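Local structure of 2-Cys Peroxiredoxin (Plasmodium vivax SaI-1, 2I81) at residues P20-K25 against G152-L157; A34-N39 against K117-S122; N39-V44 against S96-L101; G51-L56 against E84-L89. The protein probably reduces hydrogen peroxide and organic hydroperoxides through a reactive cysteine, as a decameric thiol peroxidase of the typical 2-Cys peroxiredoxin family. One frame throughout, in Å; residues are numbered along the deposited sequence.

In the fold
All four contacts bear on one mixed beta sheet. Contacts 2 and 3 are neighbours, with centres about 6 Å apart: they share Asn39, and Ala34 O lies 2.9 Å from Gly42 N, a probable hydrogen bond between strands 31-35 and 41-45. Contact 4 has its centre about 16 Å from that of contact 2 and touches it where His118 packs on Leu89. Contact 1, its centre about 25 Å from that of contact 2, lies on the opposite side of the chain's centre, beside a subunit interface, and its loop encloses the other three along the sequence. Strand 54-59 of contact 4 leads toward helix 67-77, whose first turn probably carries the peroxidatic cysteine, as in relatives.

Contact 1. Residues P20-K25 against G152-L157; sequences PTYVGK and GIVQHL
Gly24 N donates to Val154 O at 2.7 Å and Val154 N donates to Lys25 O at 2.9 Å, so both polar backbone atoms of Val154 are gripped by the N-terminal loop. The loop presents this pair of groups through a type II beta turn from Tyr22 to Lys25, closed by a bond from Lys25 N to Tyr22 O. Gly24 sits at the third position of that turn with the positive phi (81°) that a glycine adopts readily. Strand 154-160, on which the turn rests, runs on into an antiparallel ladder with a strand of the second subunit, so the N-terminal loop packs next to a sheet that crosses the dimer interface.

The side chain of Val154 meets Tyr22. The valine CB lies in the plane of the tyrosine ring at its edge, and Val154 CG2 comes within 3.6 Å of Tyr22 CD2. With CG of Tyr22 set between its backbone N and carbonyl carbon (chi1 54°), the ring extends past Val154 toward Leu157, whose CD1 is 3.4 Å from Tyr22 OH. That hydroxyl hydrogen-bonds to Tyr132 O. Val23 meets the same leucine, CG2 lying 3.9 Å from Leu157 CB. At the other end of the contact Ile153 CG2 rests against Gly24 C and lies 3.5 Å from Lys25 O. An ST turn overlaps the start of the beta turn: Val23 N points almost straight at Thr21 OG1, 3.2 Å away.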
loop_
_atom_site.group_PDB
_atom_site.type_symbol
_atom_site.label_atom_id
_atom_site.label_comp_id
_atom_site.label_asym_id
_atom_site.label_seq_id
_atom_site.Cartn_x
_atom_site.Cartn_y
_atom_site.Cartn_z
ATOM N N PRO A 20 15.998 4.848 16.145
ATOM C CA PRO A 20 16.717 4.715 17.406
ATOM C C PRO A 20 18.032 5.502 17.400
ATOM O O PRO A 20 18.273 6.287 16.479
ATOM C CB PRO A 20 16.978 3.206 17.500
ATOM C CG PRO A 20 16.861 2.681 16.081
ATOM C CD PRO A 20 16.364 3.789 15.191
ATOM N N THR A 21 18.869 5.298 18.415
ATOM C CA THR A 21 20.109 6.068 18.546
ATOM C C THR A 21 21.360 5.284 18.140
ATOM O O THR A 21 21.405 4.057 18.259
ATOM C CB THR A 21 20.274 6.668 19.971
ATOM O OG1 THR A 21 21.462 7.471 20.025
ATOM C CG2 THR A 21 20.348 5.573 21.035
ATOM N N TYR A 22 22.366 6.009 17.657
ATOM C CA TYR A 22 23.640 5.405 17.274
ATOM C C TYR A 22 24.675 5.430 18.403
ATOM O O TYR A 22 25.792 4.942 18.227
ATOM C CB TYR A 22 24.206 6.071 16.011
ATOM C CG TYR A 22 24.331 7.576 16.098
ATOM C CD1 TYR A 22 23.437 8.405 15.422
ATOM C CD2 TYR A 22 25.341 8.172 16.853
ATOM C CE1 TYR A 22 23.545 9.789 15.498
ATOM C CE2 TYR A 22 25.458 9.553 16.938
ATOM C CZ TYR A 22 24.557 10.355 16.258
ATOM O OH TYR A 22 24.668 11.723 16.334
ATOM N N VAL A 23 24.311 6.001 19.552
ATOM C CA VAL A 23 25.210 6.024 20.710
ATOM C C VAL A 23 25.330 4.613 21.283
ATOM O O VAL A 23 24.324 3.965 21.584
ATOM C CB VAL A 23 24.754 7.024 21.807
ATOM C CG1 VAL A 23 25.790 7.103 22.927
ATOM C CG2 VAL A 23 24.520 8.407 21.213
ATOM N N GLY A 24 26.568 4.146 21.422
ATOM C CA GLY A 24 26.839 2.766 21.807
ATOM C C GLY A 24 26.733 1.839 20.611
ATOM O O GLY A 24 26.774 0.616 20.757
ATOM N N LYS A 25 26.591 2.428 19.427
ATOM C CA LYS A 25 26.468 1.673 18.187
ATOM C C LYS A 25 27.387 2.250 17.112
ATOM O O LYS A 25 28.101 3.229 17.352
ATOM C CB LYS A 25 25.009 1.644 17.719
ATOM C CG LYS A 25 24.127 0.668 18.502
ATOM C CD LYS A 25 22.639 0.867 18.218
ATOM C CE LYS A 25 22.257 0.339 16.815
ATOM N NZ LYS A 25 20.672 0.456 16.671
ATOM N N GLY A 152 35.064 2.260 15.514
ATOM C CA GLY A 152 34.015 2.973 14.791
ATOM C C GLY A 152 32.687 3.014 15.526
ATOM O O GLY A 152 31.628 3.059 14.898
ATOM N N ILE A 153 32.746 3.001 16.856
ATOM C CA ILE A 153 31.548 3.021 17.702
ATOM C C ILE A 153 31.428 4.363 18.433
ATOM O O ILE A 153 32.395 4.831 19.039
ATOM C CB ILE A 153 31.553 1.849 18.728
ATOM C CG1 ILE A 153 31.589 0.496 18.001
ATOM C CG2 ILE A 153 30.338 1.926 19.662
ATOM C CD1 ILE A 153 32.044 -0.673 18.866
ATOM N N VAL A 154 30.245 4.973 18.364
ATOM C CA VAL A 154 29.977 6.235 19.060
ATOM C C VAL A 154 29.884 6.001 20.565
ATOM O O VAL A 154 29.050 5.222 21.031
ATOM C CB VAL A 154 28.681 6.924 18.552
ATOM C CG1 VAL A 154 28.412 8.216 19.322
ATOM C CG2 VAL A 154 28.777 7.215 17.068
ATOM N N GLN A 155 30.749 6.677 21.315
ATOM C CA GLN A 155 30.782 6.543 22.769
ATOM C C GLN A 155 30.165 7.745 23.472
ATOM O O GLN A 155 29.790 7.661 24.644
ATOM C CB GLN A 155 32.220 6.344 23.256
ATOM C CG GLN A 155 32.874 5.044 22.805
ATOM C CD GLN A 155 32.181 3.806 23.350
ATOM O OE1 GLN A 155 31.696 3.793 24.484
ATOM N NE2 GLN A 155 32.139 2.753 22.543
ATOM N N HIS A 156 30.057 8.857 22.750
ATOM C CA HIS A 156 29.629 10.115 23.343
ATOM C C HIS A 156 28.975 11.024 22.311
ATOM O O HIS A 156 29.436 11.129 21.171
ATOM C CB HIS A 156 30.830 10.809 23.994
ATOM C CG HIS A 156 30.545 12.191 24.491
ATOM N ND1 HIS A 156 29.986 12.440 25.726
ATOM C CD2 HIS A 156 30.763 13.401 23.926
ATOM C CE1 HIS A 156 29.864 13.744 25.896
ATOM N NE2 HIS A 156 30.328 14.350 24.818
ATOM N N LEU A 157 27.894 11.673 22.731
ATOM C CA LEU A 157 27.181 12.633 21.905
ATOM C C LEU A 157 26.797 13.844 22.747
ATOM O O LEU A 157 26.273 13.699 23.852
ATOM C CB LEU A 157 25.933 11.990 21.286
ATOM C CG LEU A 157 24.994 12.846 20.425
ATOM C CD1 LEU A 157 25.672 13.324 19.145
ATOM C CD2 LEU A 157 23.725 12.073 20.099
#

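Contact 2. Residues A34-N39 against K117-S122; sequences AVFGDN and KHTLLS
Val35 and Leu120 form a hydrogen-bonded antiparallel pair: Val35 N gives to Leu120 O at 3.0 Å, in the carbonyl plane, and Leu120 N returns a bond to Val35 O at 3.1 Å. Beside them Ala34 and Leu121 make the non-hydrogen-bonded pair, and here the packing is close. The methyl of Ala34 lies 3.6 Å from Thr119 CG2 and 3.9 Å from Leu121 CD2, where Val44 of strand 41-45 also packs against Ala34 and Leu121.

Toward Lys117 the ladder ends although the backbones stay close, and water bridges replace direct backbone bonds. Thr119 sets its methyl anti to the backbone N, facing Ala34, while its hydroxyl reaches the rim of the Phe36 ring, with OG1 3.5 Å from Phe36 CD2. A water lying in the plane of that ring, at its edge, links Gly37 N to Thr119 OG1, 2.8 Å from each, and has only a weak bond to Lys117 O. Gly37 CA makes a CA-H...O contact with Lys117 O, 3.3 Å away.

Phe36 to Asn39 is a type I turn that leads strand 31-35 into strand 41-45. This beta hairpin, joined through strand 31-35 antiparallel to strand 119-122, extends the central sheet of the peroxiredoxin version of the thioredoxin fold.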
loop_
_atom_site.group_PDB
_atom_site.type_symbol
_atom_site.label_atom_id
_atom_site.label_comp_id
_atom_site.label_asym_id
_atom_site.label_seq_id
_atom_site.Cartn_x
_atom_site.Cartn_y
_atom_site.Cartn_z
ATOM N N ALA A 34 37.482 18.220 2.045
ATOM C CA ALA A 34 38.054 18.877 3.206
ATOM C C ALA A 34 39.188 19.830 2.858
ATOM O O ALA A 34 39.827 19.711 1.809
ATOM C CB ALA A 34 38.525 17.835 4.212
ATOM N N VAL A 35 39.416 20.778 3.762
ATOM C CA VAL A 35 40.571 21.661 3.721
ATOM C C VAL A 35 41.489 21.243 4.864
ATOM O O VAL A 35 41.104 21.319 6.035
ATOM C CB VAL A 35 40.168 23.144 3.911
ATOM C CG1 VAL A 35 41.357 24.063 3.640
ATOM C CG2 VAL A 35 39.010 23.507 2.999
ATOM N N PHE A 36 42.693 20.791 4.528
ATOM C CA PHE A 36 43.643 20.333 5.541
ATOM C C PHE A 36 44.351 21.492 6.234
ATOM O O PHE A 36 44.159 22.656 5.870
ATOM C CB PHE A 36 44.651 19.349 4.938
ATOM C CG PHE A 36 44.028 18.074 4.446
ATOM C CD1 PHE A 36 43.906 17.826 3.084
ATOM C CD2 PHE A 36 43.549 17.124 5.345
ATOM C CE1 PHE A 36 43.326 16.649 2.624
ATOM C CE2 PHE A 36 42.964 15.945 4.893
ATOM C CZ PHE A 36 42.852 15.707 3.529
ATOM N N GLY A 37 45.163 21.165 7.238
ATOM C CA GLY A 37 45.911 22.157 8.008
ATOM C C GLY A 37 46.804 23.048 7.167
ATOM O O GLY A 37 46.981 24.228 7.479
ATOM N N ASP A 38 47.361 22.486 6.095
ATOM C CA ASP A 38 48.223 23.245 5.188
ATOM C C ASP A 38 47.447 24.046 4.132
ATOM O O ASP A 38 48.055 24.666 3.254
ATOM C CB ASP A 38 49.282 22.333 4.535
ATOM C CG ASP A 38 48.677 21.222 3.680
ATOM O OD1 ASP A 38 47.451 20.978 3.754
ATOM O OD2 ASP A 38 49.444 20.580 2.928
ATOM N N ASN A 39 46.116 24.026 4.228
ATOM C CA ASN A 39 45.213 24.751 3.314
ATOM C C ASN A 39 44.982 24.102 1.945
ATOM O O ASN A 39 44.303 24.680 1.090
ATOM C CB ASN A 39 45.645 26.217 3.142
ATOM C CG ASN A 39 45.366 27.063 4.372
ATOM O OD1 ASN A 39 45.181 26.545 5.475
ATOM N ND2 ASN A 39 45.349 28.378 4.187
ATOM N N LYS A 117 45.219 24.370 12.440
ATOM C CA LYS A 117 46.012 23.193 12.067
ATOM C C LYS A 117 45.210 21.926 11.741
ATOM O O LYS A 117 45.724 21.034 11.061
ATOM C CB LYS A 117 47.045 22.875 13.154
ATOM C CG LYS A 117 48.250 23.809 13.188
ATOM C CD LYS A 117 49.227 23.435 14.305
ATOM C CE LYS A 117 50.080 22.216 13.952
ATOM N NZ LYS A 117 51.064 22.497 12.867
ATOM N N HIS A 118 43.974 21.834 12.228
ATOM C CA HIS A 118 43.177 20.623 12.011
ATOM C C HIS A 118 42.251 20.716 10.796
ATOM O O HIS A 118 41.996 21.803 10.272
ATOM C CB HIS A 118 42.407 20.220 13.277
ATOM C CG HIS A 118 41.280 21.140 13.625
ATOM N ND1 HIS A 118 41.438 22.230 14.452
ATOM C CD2 HIS A 118 39.974 21.127 13.264
ATOM C CE1 HIS A 118 40.280 22.851 14.584
ATOM N NE2 HIS A 118 39.376 22.202 13.873
ATOM N N THR A 119 41.755 19.557 10.371
ATOM C CA THR A 119 40.980 19.417 9.141
ATOM C C THR A 119 39.542 19.925 9.294
ATOM O O THR A 119 38.893 19.682 10.315
ATOM C CB THR A 119 40.981 17.940 8.672
ATOM O OG1 THR A 119 42.329 17.457 8.601
ATOM C CG2 THR A 119 40.323 17.785 7.310
ATOM N N LEU A 120 39.063 20.635 8.273
ATOM C CA LEU A 120 37.675 21.092 8.224
ATOM C C LEU A 120 36.915 20.435 7.078
ATOM O O LEU A 120 37.306 20.546 5.913
ATOM C CB LEU A 120 37.601 22.619 8.112
ATOM C CG LEU A 120 38.103 23.459 9.292
ATOM C CD1 LEU A 120 38.063 24.934 8.929
ATOM C CD2 LEU A 120 37.303 23.200 10.568
ATOM N N LEU A 121 35.827 19.752 7.425
ATOM C CA LEU A 121 35.008 19.032 6.457
ATOM C C LEU A 121 33.918 19.924 5.878
ATOM O O LEU A 121 33.422 20.834 6.547
ATOM C CB LEU A 121 34.369 17.793 7.098
ATOM C CG LEU A 121 35.254 16.752 7.798
ATOM C CD1 LEU A 121 34.388 15.664 8.422
ATOM C CD2 LEU A 121 36.274 16.140 6.843
ATOM N N SER A 122 33.557 19.652 4.629
ATOM C CA SER A 122 32.471 20.354 3.962
ATOM C C SER A 122 31.289 19.408 3.788
ATOM O O SER A 122 31.364 18.444 3.020
ATOM C CB SER A 122 32.939 20.889 2.605
ATOM O OG SER A 122 31.860 21.435 1.866
HETATM O O HOH W 1 41.768 22.941 7.772
HETATM O O HOH W 2 44.737 18.823 8.751
#

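Contact 3. Residues N39-V44 against S96-L101; sequences NSFGEV and SKYTHL
The phenyl ring of Phe41 is held among three side chains of helix 97-104, each meeting it from a different direction. Lys97 lies over one face: its CD stands 3.8 Å above the ring plane, offset toward the rim, in a CH-pi contact. The lysine reaches this place because CG turns between the backbone N and carbonyl carbon (chi1 62°), after which the chain runs extended across the ring. Its NZ ends 4.9 Å from the ring centroid, an off-centre cation-pi contact, and also forms a salt bridge with Glu33, so the ammonium group is shared between a carboxylate and an aromatic face.

Tyr98 meets Phe41 with its ring plane at 75° to the phenyl plane. The nearest carbons, Phe41 CE1 and Tyr98 CE2, are 3.6 Å apart, and the two side chains cross at about a right angle. Leu101, one turn after Lys97, brings its CD2 to 3.7 Å from Phe41 CZ.

Here the second strand of the N-terminal hairpin packs against a helix of the thioredoxin-like fold, the directions of segments 41-44 and 97-101 lying 121° apart. No hydrogen bond crosses between the segments. The same helix borders other chains of the decamer: the ring of Tyr98 also meets Phe66 of the third subunit, and Thr99 packs on Thr99 of that subunit.

Beyond Phe41, Leu101 directs its other methyl to Asn39, CD1 lying 3.5 Å from Asn39 ND2, while Asn39 OD1 accepts a hydrogen bond from Lys104 NZ.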
loop_
_atom_site.group_PDB
_atom_site.type_symbol
_atom_site.label_atom_id
_atom_site.label_comp_id
_atom_site.label_asym_id
_atom_site.label_seq_id
_atom_site.Cartn_x
_atom_site.Cartn_y
_atom_site.Cartn_z
ATOM N N ASN A 39 46.116 24.026 4.228
ATOM C CA ASN A 39 45.213 24.751 3.314
ATOM C C ASN A 39 44.982 24.102 1.945
ATOM O O ASN A 39 44.303 24.680 1.090
ATOM C CB ASN A 39 45.645 26.217 3.142
ATOM C CG ASN A 39 45.366 27.063 4.372
ATOM O OD1 ASN A 39 45.181 26.545 5.475
ATOM N ND2 ASN A 39 45.349 28.378 4.187
ATOM N N SER A 40 45.533 22.908 1.739
ATOM C CA SER A 40 45.293 22.156 0.508
ATOM C C SER A 40 43.943 21.440 0.562
ATOM O O SER A 40 43.428 21.150 1.645
ATOM C CB SER A 40 46.422 21.154 0.255
ATOM O OG SER A 40 46.526 20.217 1.313
ATOM N N PHE A 41 43.377 21.163 -0.610
ATOM C CA PHE A 41 42.097 20.468 -0.705
ATOM C C PHE A 41 42.269 18.961 -0.767
ATOM O O PHE A 41 43.240 18.461 -1.337
ATOM C CB PHE A 41 41.307 20.947 -1.924
ATOM C CG PHE A 41 40.810 22.356 -1.808
ATOM C CD1 PHE A 41 40.887 23.223 -2.892
ATOM C CD2 PHE A 41 40.267 22.821 -0.613
ATOM C CE1 PHE A 41 40.428 24.532 -2.789
ATOM C CE2 PHE A 41 39.807 24.127 -0.501
ATOM C CZ PHE A 41 39.886 24.984 -1.591
ATOM N N GLY A 42 41.317 18.246 -0.180
ATOM C CA GLY A 42 41.347 16.795 -0.195
ATOM C C GLY A 42 40.010 16.154 0.094
ATOM O O GLY A 42 38.953 16.702 -0.227
ATOM N N GLU A 43 40.078 14.978 0.706
ATOM C CA GLU A 43 38.915 14.160 0.985
ATOM C C GLU A 43 39.199 13.350 2.239
ATOM O O GLU A 43 40.304 12.829 2.414
ATOM C CB GLU A 43 38.647 13.233 -0.203
ATOM C CG GLU A 43 37.411 12.360 -0.088
ATOM C CD GLU A 43 37.111 11.624 -1.379
ATOM O OE1 GLU A 43 37.230 10.381 -1.399
ATOM O OE2 GLU A 43 36.767 12.291 -2.380
ATOM N N VAL A 44 38.206 13.254 3.115
ATOM C CA VAL A 44 38.335 12.480 4.343
ATOM C C VAL A 44 37.119 11.574 4.488
ATOM O O VAL A 44 35.984 12.011 4.280
ATOM C CB VAL A 44 38.474 13.407 5.584
ATOM C CG1 VAL A 44 38.310 12.629 6.884
ATOM C CG2 VAL A 44 39.812 14.137 5.570
ATOM N N SER A 96 30.826 25.280 2.015
ATOM C CA SER A 96 31.739 24.678 1.050
ATOM C C SER A 96 33.185 24.779 1.527
ATOM O O SER A 96 33.500 25.568 2.422
ATOM C CB SER A 96 31.592 25.355 -0.312
ATOM O OG SER A 96 31.921 26.738 -0.232
ATOM N N LYS A 97 34.055 23.976 0.919
ATOM C CA LYS A 97 35.486 23.988 1.228
ATOM C C LYS A 97 36.152 25.315 0.848
ATOM O O LYS A 97 37.152 25.706 1.451
ATOM C CB LYS A 97 36.197 22.811 0.545
ATOM C CG LYS A 97 36.126 22.820 -0.978
ATOM C CD LYS A 97 36.817 21.613 -1.582
ATOM C CE LYS A 97 36.787 21.676 -3.100
ATOM N NZ LYS A 97 37.286 20.417 -3.719
ATOM N N TYR A 98 35.593 25.998 -0.151
ATOM C CA TYR A 98 36.087 27.311 -0.562
ATOM C C TYR A 98 35.763 28.375 0.480
ATOM O O TYR A 98 36.545 29.307 0.688
ATOM C CB TYR A 98 35.522 27.709 -1.927
ATOM C CG TYR A 98 35.912 26.761 -3.034
ATOM C CD1 TYR A 98 34.993 25.851 -3.553
ATOM C CD2 TYR A 98 37.208 26.761 -3.554
ATOM C CE1 TYR A 98 35.349 24.973 -4.570
ATOM C CE2 TYR A 98 37.574 25.885 -4.568
ATOM C CZ TYR A 98 36.641 24.995 -5.072
ATOM O OH TYR A 98 36.997 24.126 -6.077
ATOM N N THR A 99 34.610 28.227 1.129
ATOM C CA THR A 99 34.216 29.114 2.221
ATOM C C THR A 99 35.110 28.901 3.448
ATOM O O THR A 99 35.431 29.859 4.157
ATOM C CB THR A 99 32.717 28.950 2.575
ATOM O OG1 THR A 99 31.921 29.246 1.418
ATOM C CG2 THR A 99 32.310 29.897 3.700
ATOM N N HIS A 100 35.520 27.652 3.683
ATOM C CA HIS A 100 36.450 27.336 4.771
ATOM C C HIS A 100 37.807 27.999 4.578
ATOM O O HIS A 100 38.320 28.643 5.494
ATOM C CB HIS A 100 36.656 25.827 4.907
ATOM C CG HIS A 100 35.469 25.092 5.440
ATOM N ND1 HIS A 100 34.455 25.711 6.137
ATOM C CD2 HIS A 100 35.153 23.776 5.404
ATOM C CE1 HIS A 100 33.553 24.812 6.489
ATOM N NE2 HIS A 100 33.954 23.629 6.059
ATOM N N LEU A 101 38.380 27.828 3.387
ATOM C CA LEU A 101 39.698 28.375 3.066
ATOM C C LEU A 101 39.722 29.895 3.207
ATOM O O LEU A 101 40.693 30.464 3.715
ATOM C CB LEU A 101 40.129 27.955 1.654
ATOM C CG LEU A 101 41.500 28.400 1.122
ATOM C CD1 LEU A 101 42.639 27.899 2.000
ATOM C CD2 LEU A 101 41.688 27.932 -0.312
#

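Contact 4. Residues G51-L56 against E84-L89; sequences GKKYVL and ERNVEL
Tyr54 to Leu56 and Val87 to Leu89 run side by side as parallel strands, the first residues of the two strands of a beta-alpha-beta crossover whose connection passes through helices 67-77 and 79-84, within the thioredoxin-like core.

Backbone hydrogen bonds set the register. Tyr54 N gives to Asn86 O at 3.1 Å, Glu88 N to Tyr54 O at 2.6 Å, and Leu56 N to Glu88 O at 2.8 Å. Asn86, with positive phi, is the C-prime residue of the Schellman motif that ends helix 79-84, and its carbonyl opens the ladder at once. The same oxygen, Asn86 O, lies in the plane of the Tyr54 ring, at its edge.

Apolar contacts lie on the face bearing Tyr54, Leu56, Val87 and Leu89. Tyr54 CB touches Val87 CG1 at 3.6 Å. Leu56 and Leu89 run alongside each other, their CD2 methyls 3.8 Å apart. Phe82 and helix 168-184 pack on this face, and the hydroxyl of Tyr54 hydrogen-bonds to Glu182 in that helix.

Charged and water-mediated contacts belong to Lys53. Its chain bends at chi3 (-82°) and chi4 (78°), folding back over the neighbouring strand. The ammonium remains 4.3 Å from Glu88 OE1, beyond a salt bridge, though probably still attracted to it. A water bridges Lys53 to the facing strand, accepting from Lys53 NZ at 2.7 Å and donating to Val87 O at 2.8 Å.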
loop_
_atom_site.group_PDB
_atom_site.type_symbol
_atom_site.label_atom_id
_atom_site.label_comp_id
_atom_site.label_asym_id
_atom_site.label_seq_id
_atom_site.Cartn_x
_atom_site.Cartn_y
_atom_site.Cartn_z
ATOM N N GLY A 51 40.369 1.551 13.280
ATOM C CA GLY A 51 41.494 0.712 13.680
ATOM C C GLY A 51 42.805 1.459 13.849
ATOM O O GLY A 51 43.808 0.870 14.256
ATOM N N LYS A 52 42.800 2.755 13.540
ATOM C CA LYS A 52 44.014 3.565 13.620
ATOM C C LYS A 52 43.934 4.643 14.697
ATOM O O LYS A 52 44.874 4.805 15.478
ATOM C CB LYS A 52 44.361 4.166 12.255
ATOM C CG LYS A 52 44.664 3.117 11.194
ATOM C CD LYS A 52 45.169 3.737 9.906
ATOM C CE LYS A 52 45.309 2.674 8.824
ATOM N NZ LYS A 52 45.930 3.224 7.584
ATOM N N LYS A 53 42.815 5.369 14.745
ATOM C CA LYS A 53 42.626 6.409 15.762
ATOM C C LYS A 53 41.177 6.819 16.030
ATOM O O LYS A 53 40.275 6.562 15.225
ATOM C CB LYS A 53 43.498 7.643 15.466
ATOM C CG LYS A 53 43.412 8.186 14.042
ATOM C CD LYS A 53 44.712 8.873 13.621
ATOM C CE LYS A 53 44.806 10.316 14.120
ATOM N NZ LYS A 53 45.189 10.428 15.558
ATOM N N TYR A 54 40.985 7.455 17.184
ATOM C CA TYR A 54 39.696 7.982 17.612
ATOM C C TYR A 54 39.339 9.212 16.790
ATOM O O TYR A 54 40.222 9.945 16.342
ATOM C CB TYR A 54 39.743 8.360 19.095
ATOM C CG TYR A 54 40.130 7.235 20.031
ATOM C CD1 TYR A 54 39.163 6.552 20.765
ATOM C CD2 TYR A 54 41.465 6.860 20.194
ATOM C CE1 TYR A 54 39.511 5.517 21.630
ATOM C CE2 TYR A 54 41.825 5.829 21.053
ATOM C CZ TYR A 54 40.844 5.163 21.768
ATOM O OH TYR A 54 41.202 4.143 22.618
ATOM N N VAL A 55 38.043 9.433 16.592
ATOM C CA VAL A 55 37.574 10.578 15.824
ATOM C C VAL A 55 36.668 11.455 16.678
ATOM O O VAL A 55 35.679 10.978 17.242
ATOM C CB VAL A 55 36.820 10.145 14.536
ATOM C CG1 VAL A 55 36.364 11.361 13.734
ATOM C CG2 VAL A 55 37.691 9.244 13.671
ATOM N N LEU A 56 37.023 12.732 16.784
ATOM C CA LEU A 56 36.128 13.719 17.364
ATOM C C LEU A 56 35.553 14.565 16.233
ATOM O O LEU A 56 36.180 15.522 15.769
ATOM C CB LEU A 56 36.847 14.585 18.406
ATOM C CG LEU A 56 35.982 15.305 19.451
ATOM C CD1 LEU A 56 36.777 15.554 20.722
ATOM C CD2 LEU A 56 35.400 16.612 18.920
ATOM N N GLU A 84 48.059 13.630 21.804
ATOM C CA GLU A 84 48.457 12.768 22.914
ATOM C C GLU A 84 47.491 11.606 23.108
ATOM O O GLU A 84 47.905 10.488 23.423
ATOM C CB GLU A 84 48.526 13.566 24.216
ATOM C CG GLU A 84 49.792 14.376 24.394
ATOM C CD GLU A 84 50.143 14.570 25.857
ATOM O OE1 GLU A 84 51.228 14.108 26.269
ATOM O OE2 GLU A 84 49.335 15.173 26.599
ATOM N N ARG A 85 46.204 11.885 22.916
ATOM C CA ARG A 85 45.152 10.908 23.164
ATOM C C ARG A 85 44.807 10.093 21.917
ATOM O O ARG A 85 43.831 9.339 21.910
ATOM C CB ARG A 85 43.914 11.608 23.740
ATOM C CG ARG A 85 43.958 11.772 25.258
ATOM C CD ARG A 85 43.225 13.025 25.724
ATOM N NE ARG A 85 44.133 14.158 25.908
ATOM C CZ ARG A 85 44.531 14.630 27.088
ATOM N NH1 ARG A 85 44.101 14.080 28.218
ATOM N NH2 ARG A 85 45.359 15.665 27.140
ATOM N N ASN A 86 45.634 10.236 20.880
ATOM C CA ASN A 86 45.435 9.571 19.590
ATOM C C ASN A 86 44.044 9.823 18.997
ATOM O O ASN A 86 43.402 8.904 18.482
ATOM C CB ASN A 86 45.736 8.063 19.692
ATOM C CG ASN A 86 45.855 7.389 18.329
ATOM O OD1 ASN A 86 45.318 6.302 18.115
ATOM N ND2 ASN A 86 46.558 8.035 17.403
ATOM N N VAL A 87 43.571 11.065 19.081
ATOM C CA VAL A 87 42.283 11.402 18.473
ATOM C C VAL A 87 42.435 12.377 17.305
ATOM O O VAL A 87 43.199 13.346 17.377
ATOM C CB VAL A 87 41.202 11.887 19.506
ATOM C CG1 VAL A 87 41.311 11.131 20.827
ATOM C CG2 VAL A 87 41.282 13.380 19.749
ATOM N N GLU A 88 41.720 12.088 16.222
ATOM C CA GLU A 88 41.669 12.973 15.069
ATOM C C GLU A 88 40.525 13.964 15.246
ATOM O O GLU A 88 39.379 13.579 15.494
ATOM C CB GLU A 88 41.506 12.174 13.770
ATOM C CG GLU A 88 41.442 13.027 12.497
ATOM C CD GLU A 88 42.796 13.567 12.049
ATOM O OE1 GLU A 88 43.840 12.982 12.408
ATOM O OE2 GLU A 88 42.812 14.584 11.323
ATOM N N LEU A 89 40.862 15.242 15.116
ATOM C CA LEU A 89 39.926 16.337 15.314
ATOM C C LEU A 89 39.388 16.801 13.960
ATOM O O LEU A 89 40.155 17.250 13.103
ATOM C CB LEU A 89 40.640 17.479 16.050
ATOM C CG LEU A 89 39.934 18.431 17.027
ATOM C CD1 LEU A 89 39.455 19.693 16.330
ATOM C CD2 LEU A 89 38.794 17.765 17.802
HETATM O O HOH W 3 45.840 12.603 16.981
#